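Local coordinates for deacylase (Burkholderia multivorans, PDB 5THW), which probably hydrolyses N-carbamoyl-amino acids as a two-zinc amidase of the peptidase M20 family, at residues Val50-Leu55 / Ser103-Gln108; Gln108-Arg113 / His403-Asp408. All coordinates share one frame; numbering follows the deposited sequence.

Contact 1 of 2, residues Val50-Leu55 / Ser103-Gln108; sequences VCRLAL and SHADSQ. With ZN (zinc ion), chain E.
The loop that follows strand 99-103 carries the zinc ligand His104, and its next residues are held by the loop before helix 57-72 through Arg52 and Ser107. Arg52 binds side-on: NE and NH2 both donate to Ala105 O, NH2 at 2.8 Å, and that oxygen lies only 1° out of the guanidinium plane. A bend at chi3 (65°) turns the group to meet the carbonyl, while Val50 CG1 lies over one guanidinium face, toward its rim, and Ile42 O receives NH1. A reciprocal pair ties Arg52 to Ser107. Arg52 N donates to Ser107 OG at 2.8 Å and 163°, and Ser107 N returns a bond to Arg52 O from well above the carbonyl plane. Ser107 OG in turn donates to Gln108 O, and the hydroxyl therefore acts as both acceptor and donor. Beside this pair, Ala54 CB rests against Asp106 OD2 at 3.6 Å. In the second shell, Asp106 O accepts from His104 ND1 at 2.9 Å, in the ring plane, which fixes the imidazole's rotation and leaves NE2 to bind zinc at 2.3 Å. Asp115 and His211 bind the same ion, a metal site characteristic of the two-zinc M20 catalytic domain.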
ATOM      1  N   VAL A  50      -7.854  16.783 -14.873  1.00 39.37           N
ATOM      2  CA  VAL A  50      -9.002  15.937 -15.162  1.00 37.67           C
ATOM      3  C   VAL A  50      -8.764  14.567 -14.543  1.00 32.64           C
ATOM      4  O   VAL A  50      -7.677  14.002 -14.683  1.00 31.98           O
ATOM      5  CB  VAL A  50      -9.240  15.824 -16.682  1.00 35.33           C
ATOM      6  CG1 VAL A  50     -10.338  14.835 -16.978  1.00 34.27           C
ATOM      7  CG2 VAL A  50      -9.591  17.189 -17.261  1.00 31.43           C
ATOM      8  N   CYS A  51      -9.773  14.036 -13.851  1.00 39.27           N
ATOM      9  CA  CYS A  51      -9.711  12.681 -13.303  1.00 36.25           C
ATOM     10  C   CYS A  51     -10.909  11.914 -13.863  1.00 37.25           C
ATOM     11  O   CYS A  51     -11.965  11.801 -13.226  1.00 37.79           O
ATOM     12  CB  CYS A  51      -9.689  12.689 -11.791  1.00 34.80           C
ATOM     13  SG  CYS A  51      -9.497  11.046 -11.088  1.00 46.60           S
ATOM     14  N   ARG A  52     -10.726  11.375 -15.073  1.00 25.23           N
ATOM     15  CA  ARG A  52     -11.788  10.732 -15.834  1.00 26.54           C
ATOM     16  C   ARG A  52     -11.276   9.360 -16.285  1.00 33.53           C
ATOM     17  O   ARG A  52     -10.986   9.131 -17.466  1.00 33.01           O
ATOM     18  CB  ARG A  52     -12.179  11.612 -17.019  1.00 26.88           C
ATOM     19  CG  ARG A  52     -13.517  11.330 -17.632  1.00 30.34           C
ATOM     20  CD  ARG A  52     -13.905  12.510 -18.499  1.00 31.69           C
ATOM     21  NE  ARG A  52     -12.984  12.657 -19.620  1.00 33.37           N
ATOM     22  CZ  ARG A  52     -12.579  13.819 -20.119  1.00 40.68           C
ATOM     23  NH1 ARG A  52     -13.002  14.957 -19.590  1.00 26.47           N
ATOM     24  NH2 ARG A  52     -11.745  13.842 -21.150  1.00 39.34           N
ATOM     25  N   LEU A  53     -11.160   8.443 -15.329  1.00 29.49           N
ATOM     26  CA  LEU A  53     -10.619   7.121 -15.613  1.00 28.32           C
ATOM     27  C   LEU A  53     -11.516   6.355 -16.577  1.00 36.18           C
ATOM     28  O   LEU A  53     -12.739   6.531 -16.604  1.00 44.84           O
ATOM     29  CB  LEU A  53     -10.435   6.321 -14.320  1.00 27.54           C
ATOM     30  CG  LEU A  53      -9.115   6.496 -13.563  1.00 32.99           C
ATOM     31  CD1 LEU A  53      -7.958   5.945 -14.397  1.00 37.98           C
ATOM     32  CD2 LEU A  53      -8.848   7.950 -13.186  1.00 33.11           C
ATOM     33  N   ALA A  54     -10.884   5.490 -17.368  1.00 27.44           N
ATOM     34  CA  ALA A  54     -11.569   4.739 -18.408  1.00 30.82           C
ATOM     35  C   ALA A  54     -12.758   3.958 -17.854  1.00 43.31           C
ATOM     36  O   ALA A  54     -12.657   3.297 -16.816  1.00 47.59           O
ATOM     37  CB  ALA A  54     -10.575   3.784 -19.073  1.00 26.76           C
ATOM     38  N   LEU A  55     -13.889   4.046 -18.555  1.00 38.25           N
ATOM     39  CA  LEU A  55     -15.087   3.253 -18.271  1.00 46.01           C
ATOM     40  C   LEU A  55     -15.711   3.566 -16.905  1.00 43.36           C
ATOM     41  O   LEU A  55     -16.449   2.739 -16.350  1.00 36.75           O
ATOM     42  CB  LEU A  55     -14.782   1.754 -18.400  1.00 44.35           C
ATOM     43  CG  LEU A  55     -14.178   1.374 -19.760  1.00 43.82           C
ATOM     44  CD1 LEU A  55     -13.884  -0.113 -19.863  1.00 40.97           C
ATOM     45  CD2 LEU A  55     -15.099   1.810 -20.894  1.00 38.62           C
ATOM     46  N   SER A 103      -8.321   9.928 -30.880  1.00 51.77           N
ATOM     47  CA  SER A 103      -7.441   9.671 -29.755  1.00 43.30           C
ATOM     48  C   SER A 103      -8.287   9.043 -28.655  1.00 55.78           C
ATOM     49  O   SER A 103      -9.187   8.245 -28.944  1.00 52.92           O
ATOM     50  CB  SER A 103      -6.765  10.964 -29.303  1.00 36.23           C
ATOM     51  OG  SER A 103      -5.508  10.714 -28.707  1.00 48.53           O
ATOM     52  N   HIS A 104      -8.034   9.402 -27.401  1.00 29.00           N
ATOM     53  CA  HIS A 104      -8.780   8.838 -26.290  1.00 31.94           C
ATOM     54  C   HIS A 104      -9.369   9.957 -25.451  1.00 36.47           C
ATOM     55  O   HIS A 104      -8.816  11.053 -25.375  1.00 34.53           O
ATOM     56  CB  HIS A 104      -7.899   7.954 -25.413  1.00 40.37           C
ATOM     57  CG  HIS A 104      -6.671   8.643 -24.910  1.00 43.25           C
ATOM     58  ND1 HIS A 104      -6.592   9.196 -23.651  1.00 42.92           N
ATOM     59  CD2 HIS A 104      -5.475   8.879 -25.502  1.00 40.94           C
ATOM     60  CE1 HIS A 104      -5.398   9.735 -23.484  1.00 41.65           C
ATOM     61  NE2 HIS A 104      -4.701   9.554 -24.590  1.00 42.99           N
ATOM     62  N   ALA A 105     -10.502   9.670 -24.819  1.00 38.74           N
ATOM     63  CA  ALA A 105     -11.134  10.629 -23.929  1.00 32.45           C
ATOM     64  C   ALA A 105     -10.922  10.308 -22.456  1.00 32.29           C
ATOM     65  O   ALA A 105     -11.299  11.123 -21.606  1.00 34.40           O
ATOM     66  CB  ALA A 105     -12.637  10.719 -24.225  1.00 28.14           C
ATOM     67  N   ASP A 106     -10.332   9.156 -22.135  1.00 32.35           N
ATOM     68  CA  ASP A 106     -10.052   8.791 -20.753  1.00 37.85           C
ATOM     69  C   ASP A 106      -8.717   9.383 -20.308  1.00 32.02           C
ATOM     70  O   ASP A 106      -7.851   9.699 -21.123  1.00 40.59           O
ATOM     71  CB  ASP A 106     -10.050   7.268 -20.586  1.00 41.54           C
ATOM     72  CG  ASP A 106      -8.868   6.595 -21.288  1.00 42.57           C
ATOM     73  OD1 ASP A 106      -8.743   6.695 -22.540  1.00 29.12           O
ATOM     74  OD2 ASP A 106      -8.062   5.959 -20.568  1.00 33.71           O
ATOM     75  N   SER A 107      -8.545   9.505 -18.990  1.00 38.69           N
ATOM     76  CA  SER A 107      -7.390  10.205 -18.439  1.00 37.14           C
ATOM     77  C   SER A 107      -6.768   9.430 -17.285  1.00 42.57           C
ATOM     78  O   SER A 107      -7.313   8.436 -16.792  1.00 50.08           O
ATOM     79  CB  SER A 107      -7.760  11.609 -17.951  1.00 38.90           C
ATOM     80  OG  SER A 107      -8.391  11.547 -16.684  1.00 43.35           O
ATOM     81  N   GLN A 108      -5.593   9.899 -16.875  1.00 34.42           N
ATOM     82  CA  GLN A 108      -4.960   9.430 -15.659  1.00 38.55           C
ATOM     83  C   GLN A 108      -5.692   9.972 -14.430  1.00 40.75           C
ATOM     84  O   GLN A 108      -6.502  10.898 -14.534  1.00 34.68           O
ATOM     85  CB  GLN A 108      -3.489   9.858 -15.634  1.00 25.33           C
ATOM     86  CG  GLN A 108      -2.665   9.166 -16.697  1.00 24.53           C
ATOM     87  CD  GLN A 108      -2.284   7.754 -16.291  1.00 36.08           C
ATOM     88  OE1 GLN A 108      -2.285   7.421 -15.107  1.00 30.85           O
ATOM     89  NE2 GLN A 108      -1.975   6.912 -17.273  1.00 33.48           N
TER
HETATM   90 ZN    ZN E 501      -2.499  10.100 -24.883  0.68 56.36          ZN
HETATM   91  O   HOH W   1      -2.316   8.598 -26.622  1.00 28.78           O

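Contact 2 of 2, residues Gln108-Arg113 / His403-Asp408. With ZN (zinc ion), chain F.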
ATOM      1  N   GLN A 108      -5.593   9.899 -16.875  1.00 34.42           N
ATOM      2  CA  GLN A 108      -4.960   9.430 -15.659  1.00 38.55           C
ATOM      3  C   GLN A 108      -5.692   9.972 -14.430  1.00 40.75           C
ATOM      4  O   GLN A 108      -6.502  10.898 -14.534  1.00 34.68           O
ATOM      5  CB  GLN A 108      -3.489   9.858 -15.634  1.00 25.33           C
ATOM      6  CG  GLN A 108      -2.665   9.166 -16.697  1.00 24.53           C
ATOM      7  CD  GLN A 108      -2.284   7.754 -16.291  1.00 36.08           C
ATOM      8  OE1 GLN A 108      -2.285   7.421 -15.107  1.00 30.85           O
ATOM      9  NE2 GLN A 108      -1.975   6.912 -17.273  1.00 33.48           N
ATOM     10  N   PRO A 109      -5.451   9.382 -13.254  1.00 46.03           N
ATOM     11  CA  PRO A 109      -5.945  10.013 -12.015  1.00 44.74           C
ATOM     12  C   PRO A 109      -5.435  11.433 -11.827  1.00 46.07           C
ATOM     13  O   PRO A 109      -6.164  12.277 -11.286  1.00 39.00           O
ATOM     14  CB  PRO A 109      -5.437   9.072 -10.911  1.00 29.88           C
ATOM     15  CG  PRO A 109      -4.408   8.189 -11.571  1.00 36.87           C
ATOM     16  CD  PRO A 109      -4.848   8.063 -12.996  1.00 41.63           C
ATOM     17  N   THR A 110      -4.207  11.718 -12.274  1.00 39.34           N
ATOM     18  CA  THR A 110      -3.622  13.054 -12.274  1.00 37.48           C
ATOM     19  C   THR A 110      -3.525  13.610 -13.696  1.00 37.53           C
ATOM     20  O   THR A 110      -2.552  14.273 -14.059  1.00 37.00           O
ATOM     21  CB  THR A 110      -2.244  13.040 -11.614  1.00 44.03           C
ATOM     22  OG1 THR A 110      -1.405  12.078 -12.272  1.00 41.40           O
ATOM     23  CG2 THR A 110      -2.366  12.677 -10.144  1.00 42.07           C
ATOM     24  N   GLY A 111      -4.531  13.328 -14.523  1.00 37.40           N
ATOM     25  CA  GLY A 111      -4.460  13.683 -15.926  1.00 35.32           C
ATOM     26  C   GLY A 111      -4.602  15.172 -16.180  1.00 33.89           C
ATOM     27  O   GLY A 111      -5.122  15.933 -15.365  1.00 38.16           O
ATOM     28  N   GLY A 112      -4.096  15.590 -17.346  1.00 32.03           N
ATOM     29  CA  GLY A 112      -4.246  16.952 -17.807  1.00 31.01           C
ATOM     30  C   GLY A 112      -5.481  17.134 -18.684  1.00 44.31           C
ATOM     31  O   GLY A 112      -6.205  16.191 -19.010  1.00 47.96           O
ATOM     32  N   ARG A 113      -5.713  18.390 -19.065  1.00 40.00           N
ATOM     33  CA  ARG A 113      -6.855  18.792 -19.880  1.00 35.66           C
ATOM     34  C   ARG A 113      -6.636  18.583 -21.374  1.00 36.76           C
ATOM     35  O   ARG A 113      -7.554  18.854 -22.151  1.00 43.26           O
ATOM     36  CB  ARG A 113      -7.197  20.262 -19.609  1.00 35.88           C
ATOM     37  CG  ARG A 113      -7.810  20.515 -18.236  1.00 39.97           C
ATOM     38  CD  ARG A 113      -7.721  21.980 -17.832  1.00 38.21           C
ATOM     39  NE  ARG A 113      -6.340  22.445 -17.909  1.00 41.22           N
ATOM     40  CZ  ARG A 113      -5.945  23.534 -18.560  1.00 40.03           C
ATOM     41  NH1 ARG A 113      -6.836  24.309 -19.174  1.00 37.12           N
ATOM     42  NH2 ARG A 113      -4.655  23.853 -18.580  1.00 33.35           N
ATOM     43  N   HIS A 403       0.614  13.959 -17.663  1.00 26.60           N
ATOM     44  CA  HIS A 403       0.221  13.124 -16.519  1.00 32.28           C
ATOM     45  C   HIS A 403       0.409  13.874 -15.204  1.00 32.50           C
ATOM     46  O   HIS A 403       0.709  13.286 -14.162  1.00 34.21           O
ATOM     47  CB  HIS A 403       0.957  11.781 -16.502  1.00 34.09           C
ATOM     48  CG  HIS A 403       0.480  10.832 -17.557  1.00 38.30           C
ATOM     49  ND1 HIS A 403       1.025   9.579 -17.742  1.00 34.35           N
ATOM     50  CD2 HIS A 403      -0.498  10.960 -18.486  1.00 33.99           C
ATOM     51  CE1 HIS A 403       0.397   8.972 -18.735  1.00 36.97           C
ATOM     52  NE2 HIS A 403      -0.526   9.792 -19.208  1.00 41.42           N
ATOM     53  N   ASN A 404       0.227  15.189 -15.278  1.00 35.75           N
ATOM     54  CA  ASN A 404       0.167  16.094 -14.146  1.00 29.45           C
ATOM     55  C   ASN A 404      -0.967  17.059 -14.449  1.00 39.93           C
ATOM     56  O   ASN A 404      -1.215  17.400 -15.612  1.00 32.74           O
ATOM     57  CB  ASN A 404       1.476  16.871 -13.933  1.00 27.50           C
ATOM     58  CG  ASN A 404       1.542  17.556 -12.561  1.00 42.82           C
ATOM     59  OD1 ASN A 404       0.803  18.508 -12.288  1.00 41.28           O
ATOM     60  ND2 ASN A 404       2.443  17.074 -11.694  1.00 33.58           N
ATOM     61  N   GLU A 405      -1.676  17.474 -13.397  1.00 40.38           N
ATOM     62  CA  GLU A 405      -2.844  18.330 -13.573  1.00 39.89           C
ATOM     63  C   GLU A 405      -2.494  19.722 -14.107  1.00 42.10           C
ATOM     64  O   GLU A 405      -3.389  20.416 -14.603  1.00 43.66           O
ATOM     65  CB  GLU A 405      -3.621  18.401 -12.260  1.00 43.99           C
ATOM     66  CG  GLU A 405      -4.309  17.071 -11.935  1.00 48.52           C
ATOM     67  CD  GLU A 405      -4.547  16.848 -10.446  1.00 54.26           C
ATOM     68  OE1 GLU A 405      -5.343  17.605  -9.847  1.00 51.99           O
ATOM     69  OE2 GLU A 405      -3.938  15.910  -9.876  1.00 52.11           O
ATOM     70  N   VAL A 406      -1.226  20.146 -14.032  1.00 42.03           N
ATOM     71  CA  VAL A 406      -0.835  21.465 -14.531  1.00 34.21           C
ATOM     72  C   VAL A 406      -0.450  21.389 -16.005  1.00 40.59           C
ATOM     73  O   VAL A 406       0.076  22.358 -16.563  1.00 49.15           O
ATOM     74  CB  VAL A 406       0.328  22.071 -13.719  1.00 35.88           C
ATOM     75  CG1 VAL A 406      -0.023  22.155 -12.242  1.00 39.96           C
ATOM     76  CG2 VAL A 406       1.629  21.291 -13.953  1.00 30.33           C
ATOM     77  N   GLU A 407      -0.683  20.240 -16.638  1.00 40.04           N
ATOM     78  CA  GLU A 407      -0.483  20.115 -18.077  1.00 40.07           C
ATOM     79  C   GLU A 407      -1.193  21.249 -18.810  1.00 48.66           C
ATOM     80  O   GLU A 407      -2.368  21.531 -18.553  1.00 45.59           O
ATOM     81  CB  GLU A 407      -0.992  18.752 -18.548  1.00 33.61           C
ATOM     82  CG  GLU A 407      -0.963  18.529 -20.044  1.00 35.98           C
ATOM     83  CD  GLU A 407      -1.702  17.266 -20.442  1.00 43.34           C
ATOM     84  OE1 GLU A 407      -1.138  16.168 -20.249  1.00 39.40           O
ATOM     85  OE2 GLU A 407      -2.859  17.370 -20.911  1.00 42.61           O
ATOM     86  N   ASP A 408      -0.478  21.891 -19.736  1.00 48.81           N
ATOM     87  CA  ASP A 408      -0.979  23.103 -20.375  1.00 52.96           C
ATOM     88  C   ASP A 408      -0.486  23.220 -21.810  1.00 51.35           C
ATOM     89  O   ASP A 408       0.610  22.767 -22.156  1.00 42.96           O
ATOM     90  CB  ASP A 408      -0.544  24.365 -19.612  1.00 56.13           C
ATOM     91  CG  ASP A 408      -1.524  25.516 -19.760  1.00 56.05           C
ATOM     92  OD1 ASP A 408      -2.581  25.340 -20.398  1.00 52.53           O
ATOM     93  OD2 ASP A 408      -1.206  26.617 -19.265  1.00 61.13           O
TER
HETATM   94 ZN    ZN F 502      -1.688   9.801 -20.998  0.79 35.26          ZN
HETATM   95  O   HOH W   2      -2.255  13.995 -18.770  1.00 36.20           O
HETATM   96  O   HOH W   3      -4.225  20.276 -17.361  1.00 37.12           O
HETATM   97  O   HOH W   4      -5.387  26.639 -20.285  1.00 39.55           O
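Gln108 and His403 meet beside the second zinc ion: Gln108 CG sits over one face of the imidazole, 3.4 Å from the ring centroid and 15° off its normal, a CH-pi contact. A bend at chi2 (-79°) lays the Gln108 amide obliquely along the ring, NE2 near His403 CE1 and their planes 46° apart; it bonds Glu150 of the same zinc site and Ser294 and Asn296 of the second subunit. His403 NE2 binds zinc at 2.1 Å, while ND1 donates to the backbone of Asn296 of the second subunit.

The backbone of His403 is held too. Thr110 OG1 donates to His403 O at 3.1 Å, approaching from above the carbonyl plane, and Thr110 CG2 packs against Glu405 OE2, while Glu405 OE1 bonds Thr45 OG1. Water 2 links His403 N, Gly112 N and Glu407 OE1, which also bonds Ser402 OG. Gly112 CA packs against the face of the Glu407 carboxylate, 3.4 Å from OE2. That same OE2 accepts from the backbone N of Phe114 and of Asp115, consistent with a second-shell role in positioning that zinc-binding loop.

Farther out, Arg113 NH2 forms a salt bridge with Asp408 OD1 at 3.1 Å, approaching OD1 from above the carboxylate plane, and donates to Glu407 O at 3.3 Å. Water 3 joins Arg113 N and NE to Glu405 O. Asn404 OD1 accepts from Val406 N, an Asx turn, and its ND2 bonds Glu245 O of the second subunit. The contact thus joins the loop between strand 99-103 and helix 117-132 to the one between strand 390-395 and helix 411-429.

How the contacts relate
Both contacts are largely buried and share Gln108, so the single loop after strand 99-103 is held in succession by two others. Contact 1 serves the zinc bound by His104 and contact 2 the zinc bound by His403, with Asp115 bridging both ions. Their chemistry differs: contact 1 relies on direct bonds involving backbone groups, whereas contact 2, which buries more surface (481 against 352 Å²), adds a CH-pi contact, waters and a partly exposed salt bridge. Contact 2 also meets the second subunit more widely, through five residues against one. The two are coupled directly by a probable hydrogen bond from Val50 N to Gly111 O, 2.9 Å long.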